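Local coordinates for lipoprotein (Shewanella oneidensis, PDB 3LHN), which is a putative lipoprotein of the NlpE family, probably anchored to the cell envelope and perhaps involved in sensing envelope stress, at the interface of chains A and B, the interface of chains B and C and the interface of chains A and C. Sequence-based numbering; all coordinates share one arbitrary frame. Chains: chain A/B/C, Lipoprotein.

Contact 1: the interface of chains A and B. Residues chain A 41, 66-67; chain B 105, 107, 109.
A:Lys66 and A:Asp67 meet B:Asp105, B:Glu107 and B:Asn109 in a loop-to-loop interface between copies of one protein, which helps join chains A and B about a two-fold axis, although the structure alone does not show that this dimer forms in the cell. Hydrogen bonds within chain B hold its loop in shape. B:Asp105 OD1 accepts the backbone N-H groups of B:Glu107 and B:Asn109 from opposite faces of its carboxylate plane. B:Asp105 OD2 receives B:Asn109 ND2 at 3.0 Å on the syn lone pair, close to the amide plane, which fixes the rotation of the amide. B:Asp105 OD2 also reaches across through water 1, 2.8 Å away, which lies 3.0 Å from the backbone N of A:Asp67. Beside this bridge, the modelled part of A:Lys66, incomplete beyond CD, runs obliquely past B:Asn109, CD to CB 3.8 Å. A:Asp67 turns its CG anti to the backbone N (chi1 -176°), towards B:Glu107, and the two carboxylate planes stand 55° apart. A:Asp67 OD2 and B:Glu107 OE2 approach to 4.1 Å, which may favour protonation of one. A:Asp67 follows strand 56-64, the B residues follow strand 100-103, and A:Ser41, at the margin, lies between the disulfide-linked cysteines of the CXXC segment.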
loop_
_atom_site.group_PDB
_atom_site.type_symbol
_atom_site.label_atom_id
_atom_site.label_comp_id
_atom_site.label_asym_id
_atom_site.label_seq_id
_atom_site.Cartn_x
_atom_site.Cartn_y
_atom_site.Cartn_z
ATOM N N SER A 41 5.438 9.523 -1.510
ATOM C CA SER A 41 6.341 10.191 -0.555
ATOM C C SER A 41 7.774 10.229 -1.017
ATOM O O SER A 41 8.704 10.054 -0.234
ATOM C CB SER A 41 6.255 9.540 0.837
ATOM O OG SER A 41 6.708 8.219 0.750
ATOM N N LYS A 66 16.363 11.642 -2.321
ATOM C CA LYS A 66 17.522 11.615 -1.449
ATOM C C LYS A 66 17.733 10.217 -0.843
ATOM O O LYS A 66 18.823 9.900 -0.351
ATOM C CB LYS A 66 17.356 12.710 -0.369
ATOM C CG LYS A 66 17.362 14.197 -0.896
ATOM C CD LYS A 66 16.749 15.252 0.111
ATOM N N ASP A 67 16.679 9.393 -0.855
ATOM C CA ASP A 67 16.713 8.028 -0.330
ATOM C C ASP A 67 16.311 6.992 -1.404
ATOM O O ASP A 67 15.281 6.343 -1.277
ATOM C CB ASP A 67 15.748 7.924 0.846
ATOM C CG ASP A 67 15.794 6.567 1.512
ATOM O OD1 ASP A 67 16.818 5.863 1.325
ATOM O OD2 ASP A 67 14.832 6.215 2.242
ATOM N N ASP B 105 10.108 12.292 3.058
ATOM C CA ASP B 105 10.181 10.886 2.645
ATOM C C ASP B 105 10.257 9.981 3.890
ATOM O O ASP B 105 10.243 10.499 5.024
ATOM C CB ASP B 105 11.285 10.681 1.603
ATOM C CG ASP B 105 12.687 10.641 2.159
ATOM O OD1 ASP B 105 12.866 10.621 3.407
ATOM O OD2 ASP B 105 13.622 10.560 1.347
ATOM N N GLU B 107 12.310 8.386 5.376
ATOM C CA GLU B 107 13.446 8.549 6.249
ATOM C C GLU B 107 13.707 9.998 6.730
ATOM O O GLU B 107 14.779 10.295 7.257
ATOM C CB GLU B 107 14.708 7.960 5.568
ATOM C CG GLU B 107 14.624 6.482 5.075
ATOM C CD GLU B 107 14.526 5.393 6.174
ATOM O OE1 GLU B 107 14.320 5.730 7.347
ATOM O OE2 GLU B 107 14.612 4.207 5.814
ATOM N N ASN B 109 13.736 12.929 4.931
ATOM C CA ASN B 109 14.385 13.879 4.045
ATOM C C ASN B 109 13.362 14.629 3.207
ATOM O O ASN B 109 12.278 14.113 2.912
ATOM C CB ASN B 109 15.255 13.224 2.980
ATOM C CG ASN B 109 16.199 12.208 3.488
ATOM O OD1 ASN B 109 17.055 12.518 4.313
ATOM N ND2 ASN B 109 16.140 10.995 2.904
HETATM O O HOH W 1 13.708 9.813 -1.392
#

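Contact 2: the interface of chains B and C. Residues chain B 71-74, 89; chain C 67-69.
B:Val73 and C:Ser69 form an antiparallel beta bridge, so the two copies of strand 69-76 run against each other across the interface. Two-fold symmetry supplies the reverse pairing and brings residue 71 of each strand close to the axis. Near this point the ring of B:Phe71 offers its CZ corner to C:Ser69 CB at 3.8 Å. The CG2 methyl of B:Val73, anti to its backbone N, points at C:Ser69 OG (3.3 Å) and lies 3.8 Å from C:Asp67 CG. C:Asp67 carries a polar link: B:Ser89 OG donates to OD2 at 2.7 Å, on the anti lone pair. Water 2 also touches C:Asp67 OD2, at 2.7 Å, and ties it to the carbonyl O of B:Ser89. The remaining oxygen, OD1, takes C:Ser69 OG from above the carboxylate plane, 37° out of it, which steadies that hydroxyl. With an alanine in place of C:Asp67, B:Ser89 OG would probably lose its acceptor across the interface and C:Ser69 OG would be set free to turn. The approach of B:Ala74 O to C:Asp67 O pairs two acceptors and makes the peptide geometry there doubtful. In the fold, C:Asp67 lies in the turn leading into strand 69-76, while B:Ser89 immediately follows strand 85-88.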
loop_
_atom_site.group_PDB
_atom_site.type_symbol
_atom_site.label_atom_id
_atom_site.label_comp_id
_atom_site.label_asym_id
_atom_site.label_seq_id
_atom_site.Cartn_x
_atom_site.Cartn_y
_atom_site.Cartn_z
ATOM N N PHE B 71 -9.319 7.452 4.334
ATOM C CA PHE B 71 -8.517 6.817 5.384
ATOM C C PHE B 71 -8.383 7.769 6.578
ATOM O O PHE B 71 -8.050 8.903 6.352
ATOM C CB PHE B 71 -7.165 6.470 4.810
ATOM C CG PHE B 71 -6.263 5.795 5.772
ATOM C CD1 PHE B 71 -6.600 4.590 6.323
ATOM C CD2 PHE B 71 -5.088 6.431 6.170
ATOM C CE1 PHE B 71 -5.757 3.951 7.230
ATOM C CE2 PHE B 71 -4.247 5.842 7.099
ATOM C CZ PHE B 71 -4.572 4.581 7.604
ATOM N N LYS B 72 -8.707 7.340 7.789
ATOM C CA LYS B 72 -8.588 8.204 8.958
ATOM C C LYS B 72 -7.748 7.502 9.979
ATOM O O LYS B 72 -7.943 6.308 10.257
ATOM C CB LYS B 72 -9.960 8.515 9.540
ATOM C CG LYS B 72 -10.835 9.391 8.676
ATOM C CD LYS B 72 -12.220 9.639 9.346
ATOM N N VAL B 73 -6.812 8.236 10.571
ATOM C CA VAL B 73 -6.081 7.696 11.704
ATOM C C VAL B 73 -5.905 8.807 12.710
ATOM O O VAL B 73 -5.590 9.949 12.355
ATOM C CB VAL B 73 -4.734 7.084 11.303
ATOM C CG1 VAL B 73 -4.016 7.989 10.367
ATOM C CG2 VAL B 73 -3.875 6.838 12.485
ATOM N N ALA B 74 -6.135 8.438 13.968
ATOM C CA ALA B 74 -5.977 9.330 15.120
ATOM C C ALA B 74 -5.033 8.629 16.072
ATOM O O ALA B 74 -5.195 7.410 16.346
ATOM C CB ALA B 74 -7.315 9.604 15.792
ATOM N N SER B 89 1.627 8.287 13.903
ATOM C CA SER B 89 1.473 6.856 14.157
ATOM C C SER B 89 1.294 5.978 12.875
ATOM O O SER B 89 1.388 4.735 12.929
ATOM C CB SER B 89 0.332 6.689 15.183
ATOM O OG SER B 89 -0.923 6.979 14.579
ATOM N N ASP C 67 -3.393 2.636 17.770
ATOM C CA ASP C 67 -4.090 3.869 17.254
ATOM C C ASP C 67 -5.454 3.706 16.498
ATOM O O ASP C 67 -6.157 4.696 16.234
ATOM C CB ASP C 67 -3.136 4.691 16.334
ATOM C CG ASP C 67 -3.009 4.099 14.920
ATOM O OD1 ASP C 67 -3.789 3.163 14.666
ATOM O OD2 ASP C 67 -2.121 4.569 14.125
ATOM N N GLU C 68 -5.834 2.482 16.184
ATOM C CA GLU C 68 -6.868 2.233 15.125
ATOM C C GLU C 68 -6.992 3.249 13.930
ATOM O O GLU C 68 -7.188 4.462 14.082
ATOM C CB GLU C 68 -8.235 1.987 15.741
ATOM C CG GLU C 68 -8.425 0.540 16.135
ATOM C CD GLU C 68 -9.849 0.253 16.416
ATOM O OE1 GLU C 68 -10.661 1.140 16.102
ATOM O OE2 GLU C 68 -10.165 -0.853 16.912
ATOM N N SER C 69 -6.934 2.675 12.742
ATOM C CA SER C 69 -6.774 3.403 11.540
ATOM C C SER C 69 -7.906 2.758 10.811
ATOM O O SER C 69 -8.123 1.537 10.911
ATOM C CB SER C 69 -5.410 3.082 10.972
ATOM O OG SER C 69 -4.400 3.702 11.758
HETATM O O HOH W 2 -0.891 3.085 12.289
#

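Contact 3: the interface of chains A and C. Residues chain A 106-107; chain C 89-91.
A:Thr106 and A:Glu107 rest on the C:Ser89-C:Asp90 turn, a contact between loops of two NlpE-family N-terminal domains. On the packed side, A:Thr106 meets the carbonyl end of C:Asp90 while A:Glu107 lies over C:Ser89. A:Thr106 sets CB against the carbonyl O of C:Asp90 at 3.6 Å, with its CG2 methyl on the same side of that oxygen, 4.1 Å away. A:Glu107 comes alongside C:Ser89: with CG anti to its carbonyl carbon (chi1 -49°) and the chain extended beyond, CG passes C:Ser89 CB at 4.1 Å and the carboxylate oxygen OE1 reaches that same CB at 3.8 Å. This part is therefore a fit of aliphatic stems and carbonyl groups, in which C:Ser89 loses 40 Å² of surface and A:Thr106 36 Å². The looser side is bridged by solvent. A:Thr106 OG1 sits between its backbone N and carbonyl carbon (chi1 58°) and makes a weak hydrogen bond to C:Ser89 O. Water 3 supplements it, 2.8 Å from A:Thr106 OG1 and 2.9 Å from C:Ser89 O; the angle of about 75° at the water closes a small triangle with the weak bond. C:Gly91 marks the thin margin, with 2 Å² hidden. The A-C interface is not an exact two-fold, and the structure alone does not show whether it forms outside the crystal. A:Thr106 and A:Glu107 follow strand 100-103, and the chain C turn links strands 85-88 and 93-97.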
loop_
_atom_site.group_PDB
_atom_site.type_symbol
_atom_site.label_atom_id
_atom_site.label_comp_id
_atom_site.label_asym_id
_atom_site.label_seq_id
_atom_site.Cartn_x
_atom_site.Cartn_y
_atom_site.Cartn_z
ATOM N N THR A 106 -7.694 2.503 -8.760
ATOM C CA THR A 106 -8.121 1.170 -8.332
ATOM C C THR A 106 -9.482 0.785 -8.808
ATOM O O THR A 106 -9.823 -0.415 -8.794
ATOM C CB THR A 106 -8.076 0.964 -6.780
ATOM O OG1 THR A 106 -8.915 1.937 -6.142
ATOM C CG2 THR A 106 -6.675 1.085 -6.237
ATOM N N GLU A 107 -10.270 1.777 -9.249
ATOM C CA GLU A 107 -11.570 1.481 -9.871
ATOM C C GLU A 107 -11.464 1.148 -11.341
ATOM O O GLU A 107 -12.468 0.774 -11.957
ATOM C CB GLU A 107 -12.498 2.687 -9.756
ATOM C CG GLU A 107 -12.594 3.296 -8.404
ATOM C CD GLU A 107 -13.707 4.326 -8.334
ATOM O OE1 GLU A 107 -14.849 3.967 -8.713
ATOM O OE2 GLU A 107 -13.457 5.470 -7.894
ATOM N N SER C 89 -15.087 -1.315 -5.940
ATOM C CA SER C 89 -14.392 -0.164 -6.513
ATOM C C SER C 89 -12.935 0.052 -5.988
ATOM O O SER C 89 -12.157 0.843 -6.558
ATOM C CB SER C 89 -15.305 1.067 -6.325
ATOM O OG SER C 89 -15.345 1.448 -4.955
ATOM N N ASP C 90 -12.527 -0.603 -4.898
ATOM C CA ASP C 90 -11.120 -0.558 -4.450
ATOM C C ASP C 90 -10.284 -1.658 -5.107
ATOM O O ASP C 90 -9.134 -1.828 -4.761
ATOM C CB ASP C 90 -10.973 -0.618 -2.908
ATOM C CG ASP C 90 -11.249 -2.002 -2.323
ATOM O OD1 ASP C 90 -11.881 -2.822 -3.047
ATOM O OD2 ASP C 90 -10.858 -2.276 -1.139
ATOM N N GLY C 91 -10.886 -2.407 -6.030
ATOM C CA GLY C 91 -10.228 -3.520 -6.727
ATOM C C GLY C 91 -10.318 -4.894 -6.078
ATOM O O GLY C 91 -9.972 -5.891 -6.702
HETATM O O HOH W 3 -11.170 3.163 -5.153
#

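Measured between centres of their C-alpha atoms, contact 1 lies about 22 Å from contact 2 and 28 Å from contact 3, while contacts 2 and 3 are about 21 Å apart. The same sequence positions recur on different chains: A:Asp67 serves contact 1 and C:Asp67 contact 2, B:Glu107 contact 1 and A:Glu107 contact 3, B:Ser89 contact 2 and C:Ser89 contact 3. Contacts 1 and 2 belong to two-fold interfaces, whereas contact 3 does not; the same positions thus appear to serve different joints in the deposited four-copy assembly, though the structure alone does not show that it exists in the cell.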